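Local coordinates for protein beta sliding clamp (Borrelia burgdorferi, PDB 6DJ8) that probably forms a ring-shaped head-to-tail homodimer around DNA that tethers DNA polymerases and gives them processivity, at residues 78-92 with 127-141. Numbering follows the deposited sequence.
Sequences KVLINASNFYDAVKA and LKEPTFSYEEIENYN
Leu-80 packs between Phe-132, Ile-137 and Tyr-140. Its chi1 (-172°) puts CG anti to the backbone N, and the two methyls take different partners. Leu-80 CD1 lies over one face of the Tyr-140 ring, 4.0 Å from its centroid, a CH-pi contact. Leu-80 CD2 rests 3.8 Å from Phe-132 CG. Ile-137 CG1 meets Leu-80 CB, and Ile-137 CD1 reaches on to Lys-78 CB. The backbone joins the segments once: Phe-132 N donates to Leu-80 O over 2.9 Å, nearly straight at 174°. The same carbonyl oxygen lies in the plane of the Phe-132 ring, at its edge. In this N-terminal domain of the clamp, strand 77-82, outermost of its sheet within this chain, leads into helix 83-92, nearly antiparallel to strand 127-130. Leu-127 and Lys-128 pair antiparallel with a strand of the second subunit, so the sheet crosses the dimer interface. Water 1 bridges Asn-82 N and Pro-130 O. Glu-129 bends at chi2 (-71°), and Glu-129 OE1 sits 3.3 Å from Asn-85 CB. Water 2 accepts from Asn-85 ND2 and donates to Glu-129 OE1 and Pro-130 O. The carboxylate also forms a salt bridge to Arg-324 and a hydrogen bond with the Tyr-297 hydroxyl, both of the second subunit.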
loop_
_atom_site.group_PDB
_atom_site.type_symbol
_atom_site.label_atom_id
_atom_site.label_comp_id
_atom_site.label_asym_id
_atom_site.label_seq_id
_atom_site.Cartn_x
_atom_site.Cartn_y
_atom_site.Cartn_z
ATOM N N LYS A 78 19.472 31.452 -6.108
ATOM C CA LYS A 78 19.423 30.110 -5.543
ATOM C C LYS A 78 18.464 30.101 -4.360
ATOM O O LYS A 78 18.278 31.119 -3.688
ATOM C CB LYS A 78 20.807 29.612 -5.089
ATOM C CG LYS A 78 21.872 29.606 -6.175
ATOM C CD LYS A 78 23.117 28.881 -5.689
ATOM C CE LYS A 78 24.241 28.942 -6.704
ATOM N NZ LYS A 78 24.942 27.618 -6.773
ATOM N N VAL A 79 17.839 28.942 -4.135
ATOM C CA VAL A 79 16.904 28.721 -3.034
ATOM C C VAL A 79 17.137 27.331 -2.452
ATOM O O VAL A 79 17.206 26.348 -3.193
ATOM C CB VAL A 79 15.432 28.856 -3.481
ATOM C CG1 VAL A 79 14.523 28.401 -2.374
ATOM C CG2 VAL A 79 15.122 30.301 -3.825
ATOM N N LEU A 80 17.261 27.253 -1.130
ATOM C CA LEU A 80 17.286 25.985 -0.413
ATOM C C LEU A 80 15.922 25.771 0.234
ATOM O O LEU A 80 15.478 26.608 1.035
ATOM C CB LEU A 80 18.387 25.992 0.641
ATOM C CG LEU A 80 18.695 24.685 1.357
ATOM C CD1 LEU A 80 19.331 23.706 0.375
ATOM C CD2 LEU A 80 19.629 24.952 2.538
ATOM N N ILE A 81 15.249 24.681 -0.116
ATOM C CA ILE A 81 13.879 24.464 0.349
ATOM C C ILE A 81 13.666 22.993 0.670
ATOM O O ILE A 81 14.130 22.112 -0.057
ATOM C CB ILE A 81 12.845 24.954 -0.681
ATOM C CG1 ILE A 81 11.409 24.678 -0.200
ATOM C CG2 ILE A 81 13.053 24.293 -2.027
ATOM C CD1 ILE A 81 10.400 25.332 -1.087
ATOM N N ASN A 82 12.966 22.736 1.773
ATOM C CA ASN A 82 12.590 21.384 2.168
ATOM C C ASN A 82 11.976 20.627 1.003
ATOM O O ASN A 82 11.011 21.091 0.395
ATOM C CB ASN A 82 11.613 21.460 3.339
ATOM C CG ASN A 82 11.096 20.110 3.743
ATOM O OD1 ASN A 82 9.982 19.721 3.369
ATOM N ND2 ASN A 82 11.909 19.367 4.485
ATOM N N ALA A 83 12.552 19.453 0.684
ATOM C CA ALA A 83 12.171 18.750 -0.538
ATOM C C ALA A 83 10.721 18.277 -0.492
ATOM O O ALA A 83 10.019 18.326 -1.504
ATOM C CB ALA A 83 13.090 17.545 -0.768
ATOM N N SER A 84 10.288 17.754 0.657
ATOM C CA SER A 84 8.937 17.214 0.790
ATOM C C SER A 84 7.880 18.312 0.625
ATOM O O SER A 84 6.863 18.117 -0.056
ATOM C CB SER A 84 8.814 16.520 2.151
ATOM O OG SER A 84 7.519 15.999 2.363
ATOM N N ASN A 85 8.108 19.480 1.227
ATOM C CA ASN A 85 7.153 20.577 1.070
ATOM C C ASN A 85 7.113 21.076 -0.369
ATOM O O ASN A 85 6.035 21.336 -0.913
ATOM C CB ASN A 85 7.492 21.726 2.015
ATOM C CG ASN A 85 7.242 21.379 3.461
ATOM O OD1 ASN A 85 6.642 20.349 3.766
ATOM N ND2 ASN A 85 7.695 22.242 4.366
ATOM N N PHE A 86 8.277 21.213 -1.001
ATOM C CA PHE A 86 8.311 21.702 -2.373
ATOM C C PHE A 86 7.592 20.744 -3.305
ATOM O O PHE A 86 6.840 21.165 -4.188
ATOM C CB PHE A 86 9.768 21.885 -2.817
ATOM C CG PHE A 86 9.921 22.670 -4.080
ATOM C CD1 PHE A 86 9.030 23.679 -4.399
ATOM C CD2 PHE A 86 10.948 22.383 -4.964
ATOM C CE1 PHE A 86 9.167 24.402 -5.567
ATOM C CE2 PHE A 86 11.095 23.109 -6.127
ATOM C CZ PHE A 86 10.194 24.121 -6.429
ATOM N N TYR A 87 7.829 19.444 -3.129
ATOM C CA TYR A 87 7.108 18.444 -3.905
ATOM C C TYR A 87 5.606 18.558 -3.679
ATOM O O TYR A 87 4.816 18.482 -4.628
ATOM C CB TYR A 87 7.601 17.046 -3.521
ATOM C CG TYR A 87 7.007 15.934 -4.347
ATOM C CD1 TYR A 87 7.172 15.916 -5.723
ATOM C CD2 TYR A 87 6.285 14.896 -3.757
ATOM C CE1 TYR A 87 6.638 14.900 -6.504
ATOM C CE2 TYR A 87 5.740 13.861 -4.535
ATOM C CZ TYR A 87 5.932 13.877 -5.909
ATOM O OH TYR A 87 5.425 12.886 -6.710
ATOM N N ASP A 88 5.191 18.715 -2.424
ATOM C CA ASP A 88 3.764 18.847 -2.143
ATOM C C ASP A 88 3.177 20.059 -2.850
ATOM O O ASP A 88 2.095 19.975 -3.452
ATOM C CB ASP A 88 3.542 18.936 -0.638
ATOM C CG ASP A 88 3.683 17.589 0.043
ATOM O OD1 ASP A 88 3.753 16.571 -0.672
ATOM O OD2 ASP A 88 3.739 17.547 1.287
ATOM N N ALA A 89 3.903 21.183 -2.832
ATOM C CA ALA A 89 3.430 22.396 -3.493
ATOM C C ALA A 89 3.162 22.142 -4.966
ATOM O O ALA A 89 2.104 22.503 -5.498
ATOM C CB ALA A 89 4.455 23.520 -3.309
ATOM N N VAL A 90 4.118 21.520 -5.648
ATOM C CA VAL A 90 3.976 21.298 -7.075
ATOM C C VAL A 90 2.872 20.268 -7.363
ATOM O O VAL A 90 2.145 20.380 -8.357
ATOM C CB VAL A 90 5.355 20.890 -7.641
ATOM C CG1 VAL A 90 5.234 20.351 -9.032
ATOM C CG2 VAL A 90 6.321 22.104 -7.562
ATOM N N LYS A 91 2.736 19.245 -6.517
ATOM C CA LYS A 91 1.590 18.346 -6.653
ATOM C C LYS A 91 0.288 19.107 -6.430
ATOM O O LYS A 91 -0.716 18.883 -7.126
ATOM C CB LYS A 91 1.686 17.190 -5.654
ATOM C CG LYS A 91 2.433 15.967 -6.189
ATOM C CD LYS A 91 2.407 14.763 -5.239
ATOM C CE LYS A 91 1.075 13.980 -5.278
ATOM N NZ LYS A 91 -0.142 14.682 -4.772
ATOM N N ALA A 92 0.287 20.006 -5.447
ATOM C CA ALA A 92 -0.924 20.771 -5.160
ATOM C C ALA A 92 -1.376 21.539 -6.391
ATOM O O ALA A 92 -2.576 21.662 -6.639
ATOM C CB ALA A 92 -0.667 21.720 -3.984
ATOM N N LEU A 127 0.205 29.540 -3.131
ATOM C CA LEU A 127 0.927 28.759 -2.138
ATOM C C LEU A 127 2.104 29.574 -1.628
ATOM O O LEU A 127 2.724 30.325 -2.381
ATOM C CB LEU A 127 1.460 27.450 -2.721
ATOM C CG LEU A 127 0.557 26.630 -3.640
ATOM C CD1 LEU A 127 1.323 25.424 -4.227
ATOM C CD2 LEU A 127 -0.707 26.151 -2.886
ATOM N N LYS A 128 2.419 29.419 -0.347
ATOM C CA LYS A 128 3.589 30.060 0.242
ATOM C C LYS A 128 4.415 28.976 0.910
ATOM O O LYS A 128 3.940 28.329 1.849
ATOM C CB LYS A 128 3.206 31.147 1.256
ATOM C CG LYS A 128 2.502 32.341 0.651
ATOM C CD LYS A 128 2.389 33.495 1.657
ATOM C CE LYS A 128 1.685 34.697 1.040
ATOM N NZ LYS A 128 1.355 35.772 2.045
ATOM N N GLU A 129 5.643 28.792 0.431
ATOM C CA GLU A 129 6.538 27.752 0.939
ATOM C C GLU A 129 7.753 28.398 1.587
ATOM O O GLU A 129 8.563 29.045 0.891
ATOM C CB GLU A 129 6.970 26.815 -0.184
ATOM C CG GLU A 129 5.849 25.921 -0.726
ATOM C CD GLU A 129 5.430 24.828 0.265
ATOM O OE1 GLU A 129 6.104 24.656 1.310
ATOM O OE2 GLU A 129 4.425 24.124 -0.014
ATOM N N PRO A 130 7.921 28.258 2.892
ATOM C CA PRO A 130 9.093 28.839 3.545
ATOM C C PRO A 130 10.367 28.171 3.065
ATOM O O PRO A 130 10.376 26.998 2.683
ATOM C CB PRO A 130 8.851 28.607 5.044
ATOM C CG PRO A 130 7.668 27.667 5.133
ATOM C CD PRO A 130 6.881 27.934 3.877
ATOM N N THR A 131 11.432 28.962 3.038
ATOM C CA THR A 131 12.739 28.539 2.548
ATOM C C THR A 131 13.801 28.748 3.614
ATOM O O THR A 131 13.569 29.388 4.640
ATOM C CB THR A 131 13.129 29.309 1.281
ATOM O OG1 THR A 131 13.197 30.711 1.596
ATOM C CG2 THR A 131 12.107 29.083 0.183
ATOM N N PHE A 132 14.984 28.198 3.358
ATOM C CA PHE A 132 16.095 28.478 4.247
ATOM C C PHE A 132 16.668 29.852 3.945
ATOM O O PHE A 132 16.397 30.450 2.900
ATOM C CB PHE A 132 17.165 27.394 4.122
ATOM C CG PHE A 132 16.769 26.108 4.769
ATOM C CD1 PHE A 132 16.014 25.175 4.077
ATOM C CD2 PHE A 132 17.107 25.851 6.090
ATOM C CE1 PHE A 132 15.613 23.999 4.683
ATOM C CE2 PHE A 132 16.713 24.673 6.704
ATOM C CZ PHE A 132 15.965 23.745 5.999
ATOM N N SER A 133 17.433 30.369 4.903
ATOM C CA SER A 133 18.155 31.618 4.729
ATOM C C SER A 133 19.293 31.426 3.733
ATOM O O SER A 133 19.744 30.306 3.478
ATOM C CB SER A 133 18.698 32.126 6.068
ATOM N N TYR A 134 19.728 32.540 3.132
ATOM C CA TYR A 134 20.841 32.481 2.190
ATOM C C TYR A 134 22.117 31.948 2.840
ATOM O O TYR A 134 22.922 31.290 2.168
ATOM C CB TYR A 134 21.095 33.867 1.595
ATOM N N GLU A 135 22.310 32.196 4.141
ATOM C CA GLU A 135 23.499 31.695 4.827
ATOM C C GLU A 135 23.527 30.173 4.912
ATOM O O GLU A 135 24.608 29.590 5.036
ATOM C CB GLU A 135 23.612 32.293 6.236
ATOM C CG GLU A 135 23.773 33.814 6.283
ATOM C CD GLU A 135 22.499 34.557 5.934
ATOM O OE1 GLU A 135 21.428 34.171 6.448
ATOM O OE2 GLU A 135 22.567 35.516 5.134
ATOM N N GLU A 136 22.372 29.512 4.817
ATOM C CA GLU A 136 22.366 28.060 4.885
ATOM C C GLU A 136 22.804 27.413 3.578
ATOM O O GLU A 136 23.161 26.231 3.581
ATOM C CB GLU A 136 20.973 27.552 5.274
ATOM C CG GLU A 136 20.582 27.776 6.739
ATOM C CD GLU A 136 21.413 26.950 7.725
ATOM O OE1 GLU A 136 22.163 26.040 7.295
ATOM O OE2 GLU A 136 21.297 27.200 8.945
ATOM N N ILE A 137 22.796 28.154 2.468
ATOM C CA ILE A 137 23.159 27.552 1.189
ATOM C C ILE A 137 24.627 27.153 1.193
ATOM O O ILE A 137 24.997 26.088 0.683
ATOM C CB ILE A 137 22.823 28.496 0.018
ATOM C CG1 ILE A 137 21.305 28.666 -0.100
ATOM C CG2 ILE A 137 23.367 27.934 -1.286
ATOM C CD1 ILE A 137 20.871 29.518 -1.269
ATOM N N GLU A 138 25.486 27.999 1.766
ATOM C CA GLU A 138 26.905 27.667 1.829
ATOM C C GLU A 138 27.130 26.331 2.526
ATOM O O GLU A 138 28.006 25.560 2.122
ATOM C CB GLU A 138 27.666 28.780 2.545
ATOM N N ASN A 139 26.305 26.011 3.524
ATOM C CA ASN A 139 26.450 24.747 4.236
ATOM C C ASN A 139 26.150 23.548 3.339
ATOM O O ASN A 139 26.707 22.467 3.554
ATOM C CB ASN A 139 25.521 24.727 5.451
ATOM C CG ASN A 139 25.879 25.783 6.488
ATOM O OD1 ASN A 139 26.995 26.304 6.513
ATOM N ND2 ASN A 139 24.917 26.106 7.350
ATOM N N TYR A 140 25.279 23.712 2.338
ATOM C CA TYR A 140 24.766 22.613 1.518
ATOM C C TYR A 140 25.492 22.422 0.189
ATOM O O TYR A 140 25.718 21.281 -0.225
ATOM C CB TYR A 140 23.266 22.838 1.241
ATOM C CG TYR A 140 22.475 21.651 0.708
ATOM C CD1 TYR A 140 21.740 20.846 1.568
ATOM C CD2 TYR A 140 22.433 21.352 -0.657
ATOM C CE1 TYR A 140 20.995 19.757 1.091
ATOM C CE2 TYR A 140 21.683 20.256 -1.149
ATOM C CZ TYR A 140 20.970 19.466 -0.263
ATOM O OH TYR A 140 20.217 18.388 -0.708
ATOM N N ASN A 141 25.868 23.509 -0.485
ATOM C CA ASN A 141 26.185 23.462 -1.911
ATOM C C ASN A 141 27.364 22.541 -2.233
ATOM O O ASN A 141 28.298 22.373 -1.442
ATOM C CB ASN A 141 26.480 24.870 -2.437
ATOM C CG ASN A 141 26.072 25.051 -3.897
ATOM O OD1 ASN A 141 25.976 24.088 -4.667
ATOM N ND2 ASN A 141 25.826 26.298 -4.281
HETATM O O HOH W 1 12.172 25.001 3.455
HETATM O O HOH W 2 8.659 24.535 2.974
#